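Local coordinates for Ets DNA-binding protein pokkuri (Drosophila melanogaster, PDB 1SV0) that represses transcription as an ETS-family DNA-binding factor, holding back photoreceptor development in opposition to the RAS signal, and is represented here by its SAM (Pointed) domain, at residues R11-E16 / K44-L49. The protein carries 1 engineered substitution. Numbering follows the deposited sequence.
Sequences RLWSRE and KRLCLL. Engineered in segment 44-49: Arg-45 (natural residue Ala).
In the SAM (Pointed) domain of this repressor, the 3-10 turn and linker ahead of helix 15-28 meet the short helix 43-46 and the turn that follows it, Arg-11 setting its carbonyl beside Lys-44 and its side chain against Cys-47. No direct hydrogen bond spans the two segments. Arg-11 O comes within 3.4 Å of Lys-44 N, but the angle is poor, and a water does the joining instead. It donates to Arg-11 O at 2.9 Å and to Trp-13 O at 2.8 Å, and it accepts from Lys-44 N at 3.0 Å, so one molecule ties a carbonyl of the 3-10 turn and one of the linker to an amide in the first turn of the helix. Trp-13 is also joined to Gly-43 by a backbone hydrogen bond.

Beside the water-bridged backbone the contact turns apolar. Arg-11 CG lies 3.8 Å from Cys-47 SG, brought there by a first torsion that sets CG anti to the carbonyl carbon (chi1 -73°); beyond it the chain turns away, bending at chi3, to a salt bridge with Asp-9. Deeper in, Leu-46 CD2 approaches the rim of the Trp-13 indole, 4.3 Å from CZ3 and near the ring plane, so the methyl abuts an edge. The indole NE1 bonds to Pro-7 O.

Helix 62-77 packs against both segments: Ile-73 touches Arg-11 and Cys-47, Leu-72 meets Trp-13, and Leu-69 meets Leu-46. Val-18 of helix 15-28 contacts both Trp-13 and Leu-46, while Phe-54 brings helix 51-57 against Leu-46.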
# COMPACT_ATOMS: atom_id res chain seq x y z
N ARG A 11 10.44 14.01 -10.35
CA ARG A 11 10.23 15.44 -10.51
C ARG A 11 10.33 15.87 -11.97
O ARG A 11 9.91 16.97 -12.32
CB ARG A 11 11.23 16.21 -9.66
CG ARG A 11 10.94 16.15 -8.17
CD ARG A 11 12.05 16.81 -7.37
NE ARG A 11 13.20 15.93 -7.19
CZ ARG A 11 14.45 16.26 -7.50
NH1 ARG A 11 14.71 17.45 -8.02
NH2 ARG A 11 15.43 15.40 -7.29
N LEU A 12 10.87 15.00 -12.82
CA LEU A 12 11.01 15.32 -14.23
C LEU A 12 9.95 14.63 -15.10
O LEU A 12 9.95 14.76 -16.32
CB LEU A 12 12.41 14.92 -14.72
CG LEU A 12 13.59 15.53 -13.96
CD1 LEU A 12 14.89 15.08 -14.58
CD2 LEU A 12 13.49 17.04 -13.97
N TRP A 13 9.04 13.91 -14.46
CA TRP A 13 7.99 13.21 -15.20
C TRP A 13 7.02 14.11 -15.94
O TRP A 13 6.65 15.17 -15.45
CB TRP A 13 7.19 12.29 -14.28
CG TRP A 13 7.95 11.11 -13.78
CD1 TRP A 13 9.14 10.64 -14.25
CD2 TRP A 13 7.54 10.20 -12.75
NE1 TRP A 13 9.51 9.51 -13.57
CE2 TRP A 13 8.55 9.21 -12.65
CE3 TRP A 13 6.43 10.13 -11.90
CZ2 TRP A 13 8.47 8.16 -11.73
CZ3 TRP A 13 6.36 9.08 -10.98
CH2 TRP A 13 7.37 8.11 -10.91
N SER A 14 6.61 13.67 -17.12
CA SER A 14 5.63 14.39 -17.92
C SER A 14 4.28 13.98 -17.33
O SER A 14 4.23 13.16 -16.42
CB SER A 14 5.71 13.94 -19.38
OG SER A 14 5.36 12.56 -19.49
N ARG A 15 3.19 14.55 -17.84
CA ARG A 15 1.87 14.17 -17.34
C ARG A 15 1.60 12.70 -17.64
O ARG A 15 1.06 11.97 -16.79
CB ARG A 15 0.76 15.02 -17.98
CG ARG A 15 0.60 16.41 -17.39
CD ARG A 15 -0.67 17.08 -17.92
NE ARG A 15 -0.98 18.31 -17.18
CZ ARG A 15 -2.10 19.01 -17.34
NH1 ARG A 15 -3.02 18.61 -18.22
NH2 ARG A 15 -2.32 20.10 -16.62
N GLU A 16 1.97 12.26 -18.84
CA GLU A 16 1.73 10.87 -19.19
C GLU A 16 2.62 9.93 -18.38
O GLU A 16 2.22 8.80 -18.11
CB GLU A 16 1.94 10.64 -20.69
CG GLU A 16 1.60 9.20 -21.13
CD GLU A 16 0.27 8.68 -20.54
OE1 GLU A 16 -0.78 9.32 -20.79
OE2 GLU A 16 0.28 7.64 -19.84
N LYS A 44 6.62 17.30 -11.48
CA LYS A 44 6.96 18.38 -10.56
C LYS A 44 5.87 18.60 -9.52
O LYS A 44 6.14 18.67 -8.33
CB LYS A 44 7.18 19.68 -11.35
CG LYS A 44 7.74 20.84 -10.52
CD LYS A 44 8.10 22.01 -11.44
CE LYS A 44 8.83 23.12 -10.68
NZ LYS A 44 9.37 24.16 -11.62
N ARG A 45 4.62 18.69 -9.98
CA ARG A 45 3.51 18.92 -9.07
C ARG A 45 3.13 17.66 -8.29
O ARG A 45 2.78 17.74 -7.11
CB ARG A 45 2.30 19.45 -9.83
CG ARG A 45 1.19 19.96 -8.93
CD ARG A 45 -0.10 20.18 -9.69
NE ARG A 45 -1.24 20.32 -8.79
CZ ARG A 45 -2.51 20.19 -9.15
NH1 ARG A 45 -2.82 19.92 -10.41
NH2 ARG A 45 -3.47 20.32 -8.25
N LEU A 46 3.19 16.50 -8.94
CA LEU A 46 2.85 15.26 -8.25
C LEU A 46 3.72 15.16 -7.00
O LEU A 46 3.25 14.84 -5.91
CB LEU A 46 3.11 14.02 -9.13
CG LEU A 46 2.74 12.67 -8.48
CD1 LEU A 46 1.23 12.55 -8.40
CD2 LEU A 46 3.31 11.51 -9.29
N CYS A 47 5.01 15.45 -7.18
CA CYS A 47 5.96 15.36 -6.08
C CYS A 47 5.78 16.40 -4.98
O CYS A 47 6.41 16.30 -3.94
CB CYS A 47 7.39 15.41 -6.63
SG CYS A 47 7.84 13.97 -7.61
N LEU A 48 4.92 17.38 -5.22
CA LEU A 48 4.67 18.42 -4.23
C LEU A 48 3.43 18.13 -3.40
O LEU A 48 3.16 18.80 -2.41
CB LEU A 48 4.56 19.80 -4.90
CG LEU A 48 5.89 20.56 -5.06
CD1 LEU A 48 6.92 19.65 -5.69
CD2 LEU A 48 5.69 21.82 -5.90
N LEU A 49 2.65 17.13 -3.81
CA LEU A 49 1.45 16.77 -3.07
C LEU A 49 1.83 16.28 -1.69
O LEU A 49 2.74 15.47 -1.54
CB LEU A 49 0.66 15.68 -3.80
CG LEU A 49 -0.02 16.05 -5.12
CD1 LEU A 49 -0.84 14.87 -5.62
CD2 LEU A 49 -0.90 17.28 -4.92
O HOH W 1 7.79 17.35 -14.21